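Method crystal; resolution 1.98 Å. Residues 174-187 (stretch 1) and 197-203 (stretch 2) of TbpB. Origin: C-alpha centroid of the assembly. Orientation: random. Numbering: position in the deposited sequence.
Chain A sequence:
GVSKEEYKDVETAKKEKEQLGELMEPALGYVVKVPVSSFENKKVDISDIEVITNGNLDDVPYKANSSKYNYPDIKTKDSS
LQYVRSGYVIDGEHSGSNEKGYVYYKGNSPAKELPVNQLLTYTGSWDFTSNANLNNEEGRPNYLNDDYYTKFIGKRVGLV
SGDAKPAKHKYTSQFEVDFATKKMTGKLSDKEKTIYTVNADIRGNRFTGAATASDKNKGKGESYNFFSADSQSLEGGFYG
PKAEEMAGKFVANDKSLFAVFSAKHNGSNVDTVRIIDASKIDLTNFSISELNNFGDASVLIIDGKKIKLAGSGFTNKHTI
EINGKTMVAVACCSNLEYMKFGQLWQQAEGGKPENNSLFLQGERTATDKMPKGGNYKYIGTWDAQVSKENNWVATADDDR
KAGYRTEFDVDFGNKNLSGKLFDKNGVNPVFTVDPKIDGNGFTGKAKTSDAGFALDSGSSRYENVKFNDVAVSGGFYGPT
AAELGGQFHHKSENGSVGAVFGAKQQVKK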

ATOM      1  N   GLN A 174     -11.948  15.771  11.179  1.00  8.62           N
ATOM      2  CA  GLN A 174     -12.969  15.529  10.191  1.00  9.30           C
ATOM      3  C   GLN A 174     -12.393  15.811   8.805  1.00  9.86           C
ATOM      4  O   GLN A 174     -11.721  16.828   8.603  1.00  9.49           O
ATOM      5  CB  GLN A 174     -14.234  16.365  10.486  1.00 11.32           C
ATOM      6  CG  GLN A 174     -15.386  16.133   9.498  1.00 13.86           C
ATOM      7  CD  GLN A 174     -16.691  16.829   9.877  1.00 22.98           C
ATOM      8  OE1 GLN A 174     -17.107  16.797  11.029  1.00 23.91           O
ATOM      9  NE2 GLN A 174     -17.348  17.460   8.890  1.00 21.92           N
ATOM     10  N   PHE A 175     -12.632  14.895   7.856  1.00  9.41           N
ATOM     11  CA  PHE A 175     -12.102  15.038   6.504  1.00  9.07           C
ATOM     12  C   PHE A 175     -13.216  14.793   5.497  1.00 10.55           C
ATOM     13  O   PHE A 175     -14.052  13.925   5.716  1.00 12.00           O
ATOM     14  CB  PHE A 175     -10.975  14.013   6.246  1.00  8.65           C
ATOM     15  CG  PHE A 175      -9.871  14.045   7.289  1.00  9.72           C
ATOM     16  CD1 PHE A 175      -8.777  14.911   7.146  1.00  8.10           C
ATOM     17  CD2 PHE A 175      -9.944  13.213   8.412  1.00  8.73           C
ATOM     18  CE1 PHE A 175      -7.761  14.965   8.153  1.00  8.75           C
ATOM     19  CE2 PHE A 175      -8.928  13.227   9.420  1.00 10.72           C
ATOM     20  CZ  PHE A 175      -7.846  14.093   9.289  1.00  7.50           C
ATOM     21  N   GLU A 176     -13.247  15.563   4.410  1.00  8.98           N
ATOM     22  CA  GLU A 176     -14.236  15.293   3.367  1.00  9.23           C
ATOM     23  C   GLU A 176     -13.502  14.892   2.115  1.00  7.87           C
ATOM     24  O   GLU A 176     -12.682  15.640   1.609  1.00  8.69           O
ATOM     25  CB  GLU A 176     -15.100  16.547   3.111  1.00 10.14           C
ATOM     26  CG  GLU A 176     -16.087  16.360   1.989  1.00 12.32           C
ATOM     27  CD  GLU A 176     -16.725  17.697   1.562  1.00 16.68           C
ATOM     28  OE1 GLU A 176     -17.697  18.080   2.221  1.00 17.74           O
ATOM     29  OE2 GLU A 176     -16.233  18.369   0.612  1.00 14.61           O
ATOM     30  N   VAL A 177     -13.786  13.695   1.606  1.00  8.83           N
ATOM     31  CA  VAL A 177     -13.064  13.185   0.442  1.00  8.10           C
ATOM     32  C   VAL A 177     -14.018  13.140  -0.759  1.00  9.49           C
ATOM     33  O   VAL A 177     -15.070  12.482  -0.717  1.00  9.78           O
ATOM     34  CB  VAL A 177     -12.419  11.793   0.683  1.00  7.45           C
ATOM     35  CG1 VAL A 177     -11.651  11.308  -0.593  1.00  6.98           C
ATOM     36  CG2 VAL A 177     -11.442  11.869   1.907  1.00  6.79           C
ATOM     37  N   ASP A 178     -13.611  13.823  -1.828  1.00  8.88           N
ATOM     38  CA  ASP A 178     -14.317  13.728  -3.104  1.00  9.76           C
ATOM     39  C   ASP A 178     -13.537  12.755  -3.967  1.00 10.03           C
ATOM     40  O   ASP A 178     -12.501  13.118  -4.530  1.00  9.97           O
ATOM     41  CB  ASP A 178     -14.435  15.111  -3.763  1.00  8.77           C
ATOM     42  CG  ASP A 178     -15.342  15.096  -5.036  1.00 11.40           C
ATOM     43  OD1 ASP A 178     -15.524  14.034  -5.660  1.00 12.83           O
ATOM     44  OD2 ASP A 178     -15.865  16.173  -5.399  1.00 13.55           O
ATOM     45  N   PHE A 179     -13.991  11.498  -4.024  1.00  8.81           N
ATOM     46  CA  PHE A 179     -13.248  10.499  -4.777  1.00  9.64           C
ATOM     47  C   PHE A 179     -13.285  10.749  -6.301  1.00 10.58           C
ATOM     48  O   PHE A 179     -12.374  10.319  -7.037  1.00  9.38           O
ATOM     49  CB  PHE A 179     -13.713   9.072  -4.399  1.00  9.44           C
ATOM     50  CG  PHE A 179     -13.227   8.635  -3.006  1.00  9.88           C
ATOM     51  CD1 PHE A 179     -14.049   8.784  -1.877  1.00  8.87           C
ATOM     52  CD2 PHE A 179     -11.941   8.123  -2.833  1.00  6.21           C
ATOM     53  CE1 PHE A 179     -13.585   8.381  -0.571  1.00  8.99           C
ATOM     54  CE2 PHE A 179     -11.461   7.724  -1.566  1.00  7.89           C
ATOM     55  CZ  PHE A 179     -12.270   7.879  -0.423  1.00  8.45           C
ATOM     56  N   ALA A 180     -14.314  11.476  -6.749  1.00 10.40           N
ATOM     57  CA  ALA A 180     -14.427  11.807  -8.168  1.00 11.84           C
ATOM     58  C   ALA A 180     -13.307  12.723  -8.601  1.00 12.38           C
ATOM     59  O   ALA A 180     -12.799  12.562  -9.714  1.00 13.10           O
ATOM     60  CB  ALA A 180     -15.837  12.431  -8.521  1.00 12.30           C
ATOM     61  N   THR A 181     -12.899  13.658  -7.740  1.00 10.78           N
ATOM     62  CA  THR A 181     -11.812  14.559  -8.074  1.00 11.56           C
ATOM     63  C   THR A 181     -10.435  14.189  -7.446  1.00 11.08           C
ATOM     64  O   THR A 181      -9.434  14.848  -7.736  1.00 10.82           O
ATOM     65  CB  THR A 181     -12.159  15.967  -7.674  1.00 12.10           C
ATOM     66  OG1 THR A 181     -12.445  15.994  -6.275  1.00 12.30           O
ATOM     67  CG2 THR A 181     -13.415  16.434  -8.422  1.00 12.30           C
ATOM     68  N   LYS A 182     -10.405  13.152  -6.608  1.00 10.18           N
ATOM     69  CA  LYS A 182      -9.215  12.755  -5.847  1.00 10.10           C
ATOM     70  C   LYS A 182      -8.674  13.904  -4.984  1.00  9.66           C
ATOM     71  O   LYS A 182      -7.456  14.163  -4.925  1.00  9.55           O
ATOM     72  CB  LYS A 182      -8.150  12.156  -6.779  1.00 10.67           C
ATOM     73  CG  LYS A 182      -8.636  10.803  -7.358  1.00 11.94           C
ATOM     74  CD  LYS A 182      -7.505  10.026  -8.063  1.00 14.57           C
ATOM     75  CE  LYS A 182      -8.006   8.722  -8.694  1.00 16.13           C
ATOM     76  NZ  LYS A 182      -8.233   7.594  -7.685  1.00 15.65           N
ATOM     77  N   LYS A 183      -9.613  14.610  -4.347  1.00  9.05           N
ATOM     78  CA  LYS A 183      -9.322  15.734  -3.449  1.00  9.70           C
ATOM     79  C   LYS A 183      -9.816  15.474  -2.059  1.00  9.07           C
ATOM     80  O   LYS A 183     -10.870  14.867  -1.877  1.00  9.68           O
ATOM     81  CB  LYS A 183     -10.031  17.009  -3.965  1.00 10.53           C
ATOM     82  CG  LYS A 183      -9.473  17.514  -5.274  1.00 11.45           C
ATOM     83  CD  LYS A 183      -8.051  17.985  -5.139  1.00 15.69           C
ATOM     84  CE  LYS A 183      -7.521  18.588  -6.488  1.00 15.62           C
ATOM     85  NZ  LYS A 183      -6.160  19.202  -6.270  1.00 16.17           N
ATOM     86  N   MET A 184      -9.079  15.962  -1.075  1.00 10.11           N
ATOM     87  CA  MET A 184      -9.477  15.859   0.343  1.00  9.55           C
ATOM     88  C   MET A 184      -9.324  17.221   0.978  1.00  8.68           C
ATOM     89  O   MET A 184      -8.347  17.921   0.729  1.00  9.71           O
ATOM     90  CB  MET A 184      -8.549  14.860   1.098  1.00  9.64           C
ATOM     91  CG  MET A 184      -8.772  14.761   2.636  1.00 12.27           C
ATOM     92  SD  MET A 184      -7.377  13.857   3.455  1.00 19.99           S
ATOM     93  CE  MET A 184      -7.758  12.168   2.968  1.00 17.25           C
ATOM     94  N   THR A 185     -10.305  17.601   1.778  1.00  8.18           N
ATOM     95  CA  THR A 185     -10.244  18.801   2.618  1.00  9.82           C
ATOM     96  C   THR A 185     -10.567  18.313   4.050  1.00  9.12           C
ATOM     97  O   THR A 185     -10.995  17.177   4.244  1.00  8.92           O
ATOM     98  CB  THR A 185     -11.268  19.898   2.172  1.00  9.72           C
ATOM     99  OG1 THR A 185     -12.598  19.355   2.247  1.00 10.99           O
ATOM    100  CG2 THR A 185     -10.993  20.407   0.694  1.00 11.11           C
ATOM    101  N   GLY A 186     -10.304  19.135   5.056  1.00  9.09           N
ATOM    102  CA  GLY A 186     -10.668  18.757   6.406  1.00  8.54           C
ATOM    103  C   GLY A 186     -10.173  19.760   7.439  1.00  8.76           C
ATOM    104  O   GLY A 186      -9.510  20.737   7.097  1.00  8.75           O
ATOM    105  N   LYS A 187     -10.491  19.472   8.701  1.00  7.85           N
ATOM    106  CA  LYS A 187     -10.128  20.291   9.835  1.00  9.07           C
ATOM    107  C   LYS A 187      -9.706  19.418  11.020  1.00  9.12           C
ATOM    108  O   LYS A 187     -10.348  18.398  11.339  1.00  9.61           O
ATOM    109  CB  LYS A 187     -11.285  21.164  10.302  1.00  8.51           C
ATOM    110  CG  LYS A 187     -11.821  22.178   9.256  1.00 11.24           C
ATOM    111  CD  LYS A 187     -12.901  23.088   9.895  1.00 16.21           C
ATOM    112  CE  LYS A 187     -13.272  24.248   8.960  1.00 21.48           C
ATOM    113  NZ  LYS A 187     -13.607  23.758   7.601  1.00 23.65           N
TER
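Stretch 2 197-203: TVNADIR

Ile202 anchors stretch 2 on the apolar side of the hairpin formed by stretch 1. Its CA-to-CB bond points toward stretch 1, and with chi1 m and chi2 t the extended side chain brings CD1 to 3.6 Å from CG1 of Val177 and 4.0 Å from CD2 of Phe179. A branched aliphatic chain suits this buried site, since it fills the space without leaving a polar group unpaired. Further along the same face, Ala200 sits beside Met184, whose CA-to-CB bond points to the same face as that of Ala200, while the end of its side chain leaves stretch 2 behind; Met184 SD and Ala200 CB are 4.4 Å apart. Val198 then places CG2 3.8 Å from Phe175 CD1, at the edge of the ring. Ala200 and Val198 are both buried, and their apolar side chains bring no polar group into the interior: a methyl suffices beside Met184, while the branched valine reaches the ring. Its neighbour across the strands, Gly186, leaves room: an ideal CB there would lie only 2.5 Å from Gln174 O and 3.2 Å from Val198 CG2.

The backbone sets this register. Stretch 2 is an extended strand throughout and runs antiparallel to strand 183-187, at 167° between their directions and 4.5 Å at closest approach. Ala200 N donates to Met184 O at 3.0 Å, and Met184 N to Ala200 O at 2.9 Å. Val198 N reaches Gly186 O at 2.9 Å, whereas the return bond from Gly186 N to Val198 O, 3.2 Å, is weak. One residue before strand 183-187 begins, Lys182 O still accepts a hydrogen bond from Ile202 N at 3.1 Å.

The opposite face carries the pairs Lys183-Asp201, Thr185-Asn199 and Lys187-Thr197, whose polar groups can meet solvent. Thr185 CG2 lies 3.9 Å from Asn199 OD1, and water 2 donates to both Asn199 OD1 (3.2 Å) and Met184 O (2.7 Å). At the polar edge, Lys183 curls its flexible chain so that NZ forms a salt bridge with Asp201 OD1 at 2.5 Å, pairing opposite charges across the strands.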

ATOM      1  N   THR A 197      -6.426  23.521   8.997  1.00 11.62           N
ATOM      2  CA  THR A 197      -7.191  22.966   7.905  1.00 12.04           C
ATOM      3  C   THR A 197      -6.222  22.142   7.102  1.00 12.50           C
ATOM      4  O   THR A 197      -5.012  22.363   7.158  1.00 12.45           O
ATOM      5  CB  THR A 197      -7.840  24.059   7.018  1.00 12.97           C
ATOM      6  OG1 THR A 197      -6.819  24.962   6.565  1.00 12.42           O
ATOM      7  CG2 THR A 197      -8.914  24.843   7.827  1.00 13.02           C
ATOM      8  N   VAL A 198      -6.747  21.167   6.369  1.00 11.93           N
ATOM      9  CA  VAL A 198      -5.903  20.291   5.580  1.00 11.70           C
ATOM     10  C   VAL A 198      -6.408  20.177   4.103  1.00 11.26           C
ATOM     11  O   VAL A 198      -7.595  20.368   3.814  1.00 10.58           O
ATOM     12  CB  VAL A 198      -5.800  18.863   6.195  1.00 13.30           C
ATOM     13  CG1 VAL A 198      -5.230  18.868   7.641  1.00 10.87           C
ATOM     14  CG2 VAL A 198      -7.097  18.195   6.190  1.00 12.75           C
ATOM     15  N   ASN A 199      -5.477  19.904   3.205  1.00 10.34           N
ATOM     16  CA  ASN A 199      -5.759  19.759   1.776  1.00 11.57           C
ATOM     17  C   ASN A 199      -4.819  18.705   1.278  1.00 11.68           C
ATOM     18  O   ASN A 199      -3.630  18.737   1.623  1.00 11.49           O
ATOM     19  CB  ASN A 199      -5.468  21.058   1.042  1.00 12.32           C
ATOM     20  CG  ASN A 199      -6.491  22.104   1.330  1.00 16.21           C
ATOM     21  OD1 ASN A 199      -7.500  22.212   0.619  1.00 24.98           O
ATOM     22  ND2 ASN A 199      -6.293  22.856   2.416  1.00 18.50           N
ATOM     23  N   ALA A 200      -5.345  17.732   0.527  1.00 10.92           N
ATOM     24  CA  ALA A 200      -4.483  16.735  -0.044  1.00 10.53           C
ATOM     25  C   ALA A 200      -5.040  16.180  -1.345  1.00 10.51           C
ATOM     26  O   ALA A 200      -6.258  16.272  -1.619  1.00 11.98           O
ATOM     27  CB  ALA A 200      -4.204  15.565   0.972  1.00  8.09           C
ATOM     28  N   ASP A 201      -4.152  15.589  -2.123  1.00 10.31           N
ATOM     29  CA  ASP A 201      -4.522  14.847  -3.321  1.00 11.03           C
ATOM     30  C   ASP A 201      -4.247  13.354  -3.164  1.00 10.77           C
ATOM     31  O   ASP A 201      -3.222  12.944  -2.603  1.00 10.12           O
ATOM     32  CB  ASP A 201      -3.690  15.356  -4.500  1.00 11.65           C
ATOM     33  CG  ASP A 201      -3.989  16.812  -4.821  1.00 14.35           C
ATOM     34  OD1 ASP A 201      -4.949  17.080  -5.553  1.00 15.18           O
ATOM     35  OD2 ASP A 201      -3.283  17.673  -4.300  1.00 18.48           O
ATOM     36  N   ILE A 202      -5.112  12.542  -3.762  1.00 10.75           N
ATOM     37  CA  ILE A 202      -5.028  11.103  -3.650  1.00  9.45           C
ATOM     38  C   ILE A 202      -4.224  10.531  -4.836  1.00 10.04           C
ATOM     39  O   ILE A 202      -4.510  10.859  -5.989  1.00  9.89           O
ATOM     40  CB  ILE A 202      -6.444  10.479  -3.691  1.00 10.23           C
ATOM     41  CG1 ILE A 202      -7.316  11.024  -2.556  1.00 11.13           C
ATOM     42  CG2 ILE A 202      -6.337   8.931  -3.600  1.00  8.66           C
ATOM     43  CD1 ILE A 202      -8.785  10.495  -2.607  1.00 14.16           C
ATOM     44  N   ARG A 203      -3.249   9.675  -4.545  1.00  9.12           N
ATOM     45  CA  ARG A 203      -2.530   8.898  -5.552  1.00  9.90           C
ATOM     46  C   ARG A 203      -2.429   7.463  -5.015  1.00  9.98           C
ATOM     47  O   ARG A 203      -1.962   7.267  -3.893  1.00  9.97           O
ATOM     48  CB  ARG A 203      -1.101   9.454  -5.703  1.00 10.17           C
TER
HETATM   49  O   HOH W   1      -6.197  15.289  -7.122  1.00 18.71           O
HETATM   50  O   HOH W   2      -8.049  19.709  -1.308  1.00 19.77           O